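PDB 3IGH: amidohydrolase 3 domain-containing protein from Pyrococcus horikoshii, which probably works as a metal-dependent hydrolase of carbon-nitrogen bonds other than peptide bonds, though its substrate is unknown. Local coordinates for residues 434-437 with 438-442; 399-403 with 404-408; 181-184 with 185-189. All blocks are in the same frame, centred on the assembly; numbering follows the deposited sequence.

Contact 1: 434-437 with 438-442; sequences LDIK and DALHS. With SO4 (sulfate ion), chain N.
A439 N, L440 N and H441 N donate in turn to D435 O, I436 O and K437 O at 3.1, 2.9 and 3.0 Å, the i to i+4 pattern of the first turns of helix 436-450, with D435 as N-cap just before it. With CG swung between the backbone N and the carbonyl carbon (chi1 57°), the D435 carboxylate folds back over the first turn, where D438 N meets OD1 at 3.0 Å, nearly in line with the C-O bond and almost straight (162°). The D438 carboxylate lies next to that of D435, their planes turned 51° apart. Between D435 OD1 and D438 OD2 the gap is 3.5 Å, and as both atoms are acceptors no bond joins them. A water links the two residues instead: it accepts from D435 N and donates to D438 OD2 at 2.7 Å. The second oxygen, D438 OD1, takes a hydrogen bond from N16 ND2. K437 turns outward through a bent chain until NZ reaches O2 of a sulfate, probably from the crystallisation liquor, at 2.7 Å; the same NZ also bonds F15 O and N16 OD1, while L18 N holds the sulfate too. On the inner side, A439 and L440 pack on helix 408-417, and I436 CG1 lies alongside L440 CD1 at 4.1 Å. Replacing D438 with an alanine removes the carboxylate, which would probably leave N16 ND2 without its acceptor and the water held from the D435 side alone. Two acidic groups beside the helix start are consistent with a favourable interaction with its dipole, which, with the water and the N16 amide, may ease their mutual repulsion.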
loop_
_atom_site.group_PDB
_atom_site.type_symbol
_atom_site.label_atom_id
_atom_site.label_comp_id
_atom_site.label_asym_id
_atom_site.label_seq_id
_atom_site.Cartn_x
_atom_site.Cartn_y
_atom_site.Cartn_z
ATOM N N LEU A 434 -5.509 23.972 29.340
ATOM C CA LEU A 434 -6.663 23.188 28.897
ATOM C C LEU A 434 -7.150 22.335 30.053
ATOM O O LEU A 434 -6.384 22.038 30.965
ATOM C CB LEU A 434 -6.294 22.279 27.715
ATOM C CG LEU A 434 -5.737 22.894 26.426
ATOM C CD1 LEU A 434 -5.684 21.838 25.336
ATOM C CD2 LEU A 434 -6.579 24.061 25.972
ATOM N N ASP A 435 -8.414 21.931 30.027
ATOM C CA ASP A 435 -8.859 20.936 30.996
ATOM C C ASP A 435 -8.502 19.536 30.489
ATOM O O ASP A 435 -8.173 19.365 29.309
ATOM C CB ASP A 435 -10.347 21.086 31.349
ATOM C CG ASP A 435 -11.266 21.017 30.142
ATOM O OD1 ASP A 435 -11.023 20.217 29.211
ATOM O OD2 ASP A 435 -12.263 21.768 30.135
ATOM N N ILE A 436 -8.564 18.545 31.376
ATOM C CA ILE A 436 -8.140 17.184 31.037
ATOM C C ILE A 436 -8.933 16.556 29.877
ATOM O O ILE A 436 -8.339 15.893 29.030
ATOM C CB ILE A 436 -8.063 16.260 32.292
ATOM C CG1 ILE A 436 -7.316 14.964 31.954
ATOM C CG2 ILE A 436 -9.460 16.015 32.910
ATOM C CD1 ILE A 436 -6.521 14.404 33.104
ATOM N N LYS A 437 -10.243 16.810 29.814
ATOM C CA LYS A 437 -11.087 16.310 28.721
ATOM C C LYS A 437 -10.635 16.789 27.343
ATOM O O LYS A 437 -10.583 16.001 26.400
ATOM C CB LYS A 437 -12.542 16.742 28.899
ATOM C CG LYS A 437 -13.450 15.777 29.629
ATOM C CD LYS A 437 -14.832 15.756 28.969
ATOM C CE LYS A 437 -15.329 17.161 28.594
ATOM N NZ LYS A 437 -15.938 17.204 27.226
ATOM N N ASP A 438 -10.342 18.086 27.230
ATOM C CA ASP A 438 -9.862 18.666 25.977
ATOM C C ASP A 438 -8.455 18.192 25.619
ATOM O O ASP A 438 -8.131 18.065 24.438
ATOM C CB ASP A 438 -9.886 20.193 26.028
ATOM C CG ASP A 438 -11.294 20.765 26.001
ATOM O OD1 ASP A 438 -12.259 20.012 25.756
ATOM O OD2 ASP A 438 -11.435 21.983 26.226
ATOM N N ALA A 439 -7.623 17.957 26.631
ATOM C CA ALA A 439 -6.288 17.403 26.413
ATOM C C ALA A 439 -6.347 15.972 25.877
ATOM O O ALA A 439 -5.631 15.634 24.921
ATOM C CB ALA A 439 -5.442 17.481 27.695
ATOM N N LEU A 440 -7.206 15.137 26.474
ATOM C CA LEU A 440 -7.365 13.754 26.020
ATOM C C LEU A 440 -8.003 13.669 24.639
ATOM O O LEU A 440 -7.610 12.834 23.829
ATOM C CB LEU A 440 -8.129 12.899 27.049
ATOM C CG LEU A 440 -7.410 12.765 28.402
ATOM C CD1 LEU A 440 -8.209 11.878 29.356
ATOM C CD2 LEU A 440 -5.964 12.250 28.268
ATOM N N HIS A 441 -8.965 14.547 24.370
ATOM C CA HIS A 441 -9.554 14.658 23.038
ATOM C C HIS A 441 -8.498 15.004 21.979
ATOM O O HIS A 441 -8.477 14.398 20.904
ATOM C CB HIS A 441 -10.673 15.706 23.029
ATOM C CG HIS A 441 -11.209 16.008 21.661
ATOM N ND1 HIS A 441 -12.165 15.225 21.046
ATOM C CD2 HIS A 441 -10.930 17.011 20.795
ATOM C CE1 HIS A 441 -12.450 15.732 19.860
ATOM N NE2 HIS A 441 -11.713 16.815 19.683
ATOM N N SER A 442 -7.631 15.974 22.289
ATOM C CA SER A 442 -6.589 16.415 21.361
ATOM C C SER A 442 -5.559 15.327 21.093
ATOM O O SER A 442 -5.049 15.210 19.978
ATOM C CB SER A 442 -5.899 17.681 21.872
ATOM O OG SER A 442 -6.809 18.765 21.942
HETATM S S SO4 N . -19.980 17.289 26.760
HETATM O O1 SO4 N . -20.814 17.863 27.811
HETATM O O2 SO4 N . -18.634 17.086 27.282
HETATM O O3 SO4 N . -20.540 16.006 26.352
HETATM O O4 SO4 N . -19.939 18.192 25.611
HETATM O O HOH W 1 -10.005 23.208 28.154
#

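Contact 2: 399-403 with 404-408; sequences TDSPI and EPADP. With SO4 (sulfate ion), chain J.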
loop_
_atom_site.group_PDB
_atom_site.type_symbol
_atom_site.label_atom_id
_atom_site.label_comp_id
_atom_site.label_asym_id
_atom_site.label_seq_id
_atom_site.Cartn_x
_atom_site.Cartn_y
_atom_site.Cartn_z
ATOM N N THR A 399 4.663 14.718 20.679
ATOM C CA THR A 399 5.828 14.884 21.524
ATOM C C THR A 399 7.058 15.316 20.745
ATOM O O THR A 399 8.016 15.793 21.347
ATOM C CB THR A 399 6.184 13.576 22.271
ATOM O OG1 THR A 399 6.324 12.504 21.328
ATOM C CG2 THR A 399 5.108 13.222 23.294
ATOM N N ASP A 400 7.044 15.124 19.419
ATOM C CA ASP A 400 8.243 15.257 18.587
ATOM C C ASP A 400 9.355 14.361 19.130
ATOM O O ASP A 400 10.536 14.690 19.037
ATOM C CB ASP A 400 8.699 16.731 18.475
ATOM C CG ASP A 400 9.671 16.965 17.331
ATOM O OD1 ASP A 400 9.670 16.175 16.359
ATOM O OD2 ASP A 400 10.448 17.939 17.415
ATOM N N SER A 401 8.968 13.224 19.705
ATOM C CA SER A 401 9.919 12.270 20.257
ATOM C C SER A 401 10.962 11.902 19.193
ATOM O O SER A 401 10.610 11.688 18.022
ATOM C CB SER A 401 9.172 11.028 20.749
ATOM O OG SER A 401 10.074 10.020 21.141
ATOM N N PRO A 402 12.248 11.835 19.584
ATOM C CA PRO A 402 12.834 11.886 20.933
ATOM C C PRO A 402 13.260 13.257 21.498
ATOM O O PRO A 402 14.022 13.293 22.478
ATOM C CB PRO A 402 14.063 10.998 20.779
ATOM C CG PRO A 402 14.533 11.286 19.368
ATOM C CD PRO A 402 13.285 11.639 18.560
ATOM N N ILE A 403 12.792 14.357 20.903
ATOM C CA ILE A 403 13.123 15.700 21.396
ATOM C C ILE A 403 12.502 15.915 22.782
ATOM O O ILE A 403 13.131 16.481 23.679
ATOM C CB ILE A 403 12.694 16.821 20.388
ATOM C CG1 ILE A 403 13.307 16.585 18.998
ATOM C CG2 ILE A 403 13.043 18.222 20.906
ATOM C CD1 ILE A 403 14.822 16.460 18.970
ATOM N N GLU A 404 11.269 15.445 22.954
ATOM C CA GLU A 404 10.623 15.421 24.264
ATOM C C GLU A 404 10.424 13.965 24.658
ATOM O O GLU A 404 10.463 13.093 23.776
ATOM C CB GLU A 404 9.258 16.116 24.223
ATOM C CG GLU A 404 9.303 17.545 23.724
ATOM C CD GLU A 404 10.039 18.487 24.650
ATOM O OE1 GLU A 404 10.038 18.250 25.875
ATOM O OE2 GLU A 404 10.611 19.473 24.139
ATOM N N PRO A 405 10.211 13.687 25.968
ATOM C CA PRO A 405 9.812 12.338 26.376
ATOM C C PRO A 405 8.533 11.871 25.676
ATOM O O PRO A 405 7.644 12.676 25.407
ATOM C CB PRO A 405 9.578 12.474 27.889
ATOM C CG PRO A 405 9.505 13.936 28.153
ATOM C CD PRO A 405 10.390 14.565 27.140
ATOM N N ALA A 406 8.460 10.582 25.371
ATOM C CA ALA A 406 7.311 10.035 24.635
ATOM C C ALA A 406 6.082 9.803 25.509
ATOM O O ALA A 406 4.981 9.683 24.985
ATOM C CB ALA A 406 7.704 8.744 23.913
ATOM N N ASP A 407 6.269 9.748 26.832
ATOM C CA ASP A 407 5.177 9.437 27.778
ATOM C C ASP A 407 4.029 10.422 27.616
ATOM O O ASP A 407 4.200 11.616 27.875
ATOM C CB ASP A 407 5.704 9.476 29.222
ATOM C CG ASP A 407 4.661 9.060 30.260
ATOM O OD1 ASP A 407 5.036 9.037 31.444
ATOM O OD2 ASP A 407 3.493 8.757 29.926
ATOM N N PRO A 408 2.863 9.930 27.143
ATOM C CA PRO A 408 1.776 10.841 26.823
ATOM C C PRO A 408 1.228 11.583 28.035
ATOM O O PRO A 408 0.757 12.707 27.891
ATOM C CB PRO A 408 0.712 9.929 26.190
ATOM C CG PRO A 408 1.064 8.563 26.605
ATOM C CD PRO A 408 2.533 8.532 26.807
HETATM S S SO4 J . 11.840 8.723 26.339
HETATM O O1 SO4 J . 12.373 7.481 26.886
HETATM O O2 SO4 J . 11.888 9.756 27.368
HETATM O O3 SO4 J . 12.641 9.145 25.193
HETATM O O4 SO4 J . 10.460 8.508 25.927
HETATM O O HOH W 2 11.044 10.491 23.562
HETATM O O HOH W 3 13.212 17.390 26.505
#
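The loop that follows the eighth strand of the amidohydrolase TIM barrel, 395-397, opens with an ST turn at T399 and folds so that E404 and P405 return against T399. T399 OG1 accepts from S401 N at 3.2 Å, a bent bond (141°), and also bonds D65 OD2, so a single hydroxyl joins the turn to the first barrel strand. D400, held beside H67 and H69 by the backbone bonds that D400 and S401 make with these two, sits where the family commonly carries an active-site aspartate; this is consistent with a similar role here. A cis peptide precedes P402, and I403 N bonds D400 O at 2.9 Å, which together make a type VIa beta turn. Beyond that turn the chain comes back over its start: E404 CB lies only 3.1 Å from T399 O, and the methyl T399 CG2 rests against P405 O at 3.3 Å. E404 has CG anti to its carbonyl carbon (chi1 -56°) and bends again at the next bond, which brings the carboxylate back beside I403 O. There OE1 hydrogen-bonds both H363 ND1 and S367 OG, while a water that donates to I403 O makes only a weak bond to E404 OE1. Across the loop, S401 OG faces the methyl A406 CB, and a second water gathers S401 OG, E404 O at 2.7 Å and a sulfate oxygen, with more acceptors around it than it has protons to give. The sulfate, probably from the crystallisation liquor, is gripped in addition by H196 NE2. From the loop itself, A406 N donates to sulfate O4 at 2.9 Å in a nearly straight bond (168°).

Contact 3: 181-184 with 185-189; sequences LTVE and DYVYY. With SO4 (sulfate ion), chain F.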
loop_
_atom_site.group_PDB
_atom_site.type_symbol
_atom_site.label_atom_id
_atom_site.label_comp_id
_atom_site.label_asym_id
_atom_site.label_seq_id
_atom_site.Cartn_x
_atom_site.Cartn_y
_atom_site.Cartn_z
ATOM N N LEU A 181 24.113 3.922 8.419
ATOM C CA LEU A 181 23.081 3.026 8.908
ATOM C C LEU A 181 22.548 2.202 7.748
ATOM O O LEU A 181 22.423 2.712 6.635
ATOM C CB LEU A 181 21.947 3.818 9.576
ATOM C CG LEU A 181 22.290 4.625 10.839
ATOM C CD1 LEU A 181 21.065 5.435 11.291
ATOM C CD2 LEU A 181 22.793 3.711 11.962
ATOM N N THR A 182 22.266 0.927 8.011
ATOM C CA THR A 182 21.669 0.035 7.009
ATOM C C THR A 182 20.174 -0.055 7.243
ATOM O O THR A 182 19.695 0.352 8.301
ATOM C CB THR A 182 22.227 -1.392 7.124
ATOM O OG1 THR A 182 21.862 -1.934 8.397
ATOM C CG2 THR A 182 23.756 -1.397 6.974
ATOM N N VAL A 183 19.438 -0.612 6.277
ATOM C CA VAL A 183 18.010 -0.886 6.463
ATOM C C VAL A 183 17.759 -1.742 7.711
ATOM O O VAL A 183 16.827 -1.462 8.480
ATOM C CB VAL A 183 17.364 -1.522 5.198
ATOM C CG1 VAL A 183 15.901 -1.903 5.454
ATOM C CG2 VAL A 183 17.454 -0.545 4.034
ATOM N N GLU A 184 18.619 -2.743 7.929
ATOM C CA GLU A 184 18.515 -3.612 9.105
ATOM C C GLU A 184 18.615 -2.815 10.413
ATOM O O GLU A 184 17.921 -3.131 11.385
ATOM C CB GLU A 184 19.572 -4.729 9.074
ATOM C CG GLU A 184 19.672 -5.488 7.752
ATOM C CD GLU A 184 20.714 -4.899 6.812
ATOM O OE1 GLU A 184 20.327 -4.131 5.901
ATOM O OE2 GLU A 184 21.920 -5.193 6.991
ATOM N N ASP A 185 19.469 -1.786 10.435
ATOM C CA ASP A 185 19.574 -0.884 11.594
ATOM C C ASP A 185 18.260 -0.138 11.835
ATOM O O ASP A 185 17.794 -0.045 12.972
ATOM C CB ASP A 185 20.679 0.147 11.404
ATOM C CG ASP A 185 22.063 -0.468 11.436
ATOM O OD1 ASP A 185 22.256 -1.514 12.089
ATOM O OD2 ASP A 185 22.954 0.103 10.796
ATOM N N TYR A 186 17.684 0.387 10.756
ATOM C CA TYR A 186 16.395 1.082 10.819
ATOM C C TYR A 186 15.271 0.164 11.283
ATOM O O TYR A 186 14.432 0.587 12.079
ATOM C CB TYR A 186 16.039 1.718 9.480
ATOM C CG TYR A 186 16.688 3.059 9.210
ATOM C CD1 TYR A 186 17.924 3.142 8.563
ATOM C CD2 TYR A 186 16.059 4.247 9.585
ATOM C CE1 TYR A 186 18.516 4.377 8.296
ATOM C CE2 TYR A 186 16.644 5.485 9.334
ATOM C CZ TYR A 186 17.870 5.536 8.691
ATOM O OH TYR A 186 18.441 6.745 8.425
ATOM N N VAL A 187 15.260 -1.085 10.810
ATOM C CA VAL A 187 14.268 -2.071 11.271
ATOM C C VAL A 187 14.392 -2.244 12.796
ATOM O O VAL A 187 13.397 -2.192 13.511
ATOM C CB VAL A 187 14.381 -3.447 10.518
ATOM C CG1 VAL A 187 13.513 -4.523 11.160
ATOM C CG2 VAL A 187 13.999 -3.297 9.046
ATOM N N TYR A 188 15.625 -2.410 13.269
ATOM C CA TYR A 188 15.917 -2.557 14.694
ATOM C C TYR A 188 15.461 -1.325 15.500
ATOM O O TYR A 188 14.804 -1.472 16.531
ATOM C CB TYR A 188 17.413 -2.832 14.885
ATOM C CG TYR A 188 17.875 -2.869 16.327
ATOM C CD1 TYR A 188 17.776 -4.037 17.078
ATOM C CD2 TYR A 188 18.432 -1.742 16.930
ATOM C CE1 TYR A 188 18.203 -4.075 18.403
ATOM C CE2 TYR A 188 18.859 -1.768 18.249
ATOM C CZ TYR A 188 18.742 -2.936 18.979
ATOM O OH TYR A 188 19.173 -2.962 20.282
ATOM N N TYR A 189 15.800 -0.126 15.015
ATOM C CA TYR A 189 15.418 1.114 15.698
ATOM C C TYR A 189 13.907 1.315 15.752
ATOM O O TYR A 189 13.365 1.696 16.792
ATOM C CB TYR A 189 16.079 2.328 15.051
ATOM C CG TYR A 189 17.577 2.411 15.255
ATOM C CD1 TYR A 189 18.164 2.047 16.467
ATOM C CD2 TYR A 189 18.406 2.881 14.238
ATOM C CE1 TYR A 189 19.544 2.140 16.656
ATOM C CE2 TYR A 189 19.782 2.970 14.416
ATOM C CZ TYR A 189 20.341 2.596 15.624
ATOM O OH TYR A 189 21.701 2.684 15.795
HETATM S S SO4 F . 21.528 -1.430 3.166
HETATM O O1 SO4 F . 20.874 -2.685 3.519
HETATM O O2 SO4 F . 22.932 -1.482 3.550
HETATM O O3 SO4 F . 21.419 -1.218 1.729
HETATM O O4 SO4 F . 20.868 -0.340 3.851
#
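T182 turns OG1 between its backbone N and carbonyl carbon (chi1 64°), while D185 sets CG anti to its carbonyl carbon (chi1 -69°), and the two side chains lean over the same first turn to make a capping box. This box starts helix 183-199. D185 N donates to T182 OG1 at 3.1 Å, and in return T182 N donates to D185 OD2 at 3.0 Å, approaching from above the carboxylate plane, 41° out of it. R101 makes a salt bridge to the same OD2, so this oxygen has both a backbone and a side-chain partner and the aspartate is probably fixed in rotation. Behind the box the main chain takes over, with Y186 N bonded to T182 O, which also lies at the edge of the Y186 ring. At the opening of the helix, V183 N donates at 2.8 Å to O4 of a sulfate, probably from the crystallisation liquor, a placement consistent with the positive end of the helix dipole. L181, just before the N-cap, meets Y186 in the five-residue spacing of a hydrophobic staple: L181 CB approaches Y186 CE1 at 3.7 Å, the two side chains crossing at about a right angle. The Y186 hydroxyl is anchored beyond by N177 O and N211 ND2. M75 of helix 70-78 touches both L181 and Y189, placing the staple against the neighbouring helix. The CD2 branch of L181 completes the cluster, in the plane of the Y189 ring at its edge, with L181 CD2 4.0 Å from Y189 CE2.

Overall arrangement
Along the chain the order is contact 3, contact 2, contact 1, all within the amidohydrolase fold. Contact 2 lies near the chain's centre, about 21 Å between centres from contact 3 and 18 Å from contact 1, while contacts 1 and 3 stand 36 Å apart on opposite sides of that centre. None touches another, yet shared helices connect their surroundings. Helix 70-78 packs on both contact 3 and the S401-P402 part of contact 2. Helix 408-417, which continues the chain from the end of contact 2, packs on A439 and L440 of contact 1. Two helix starts on the outer barrel layer thus flank a loop beside the probable active site.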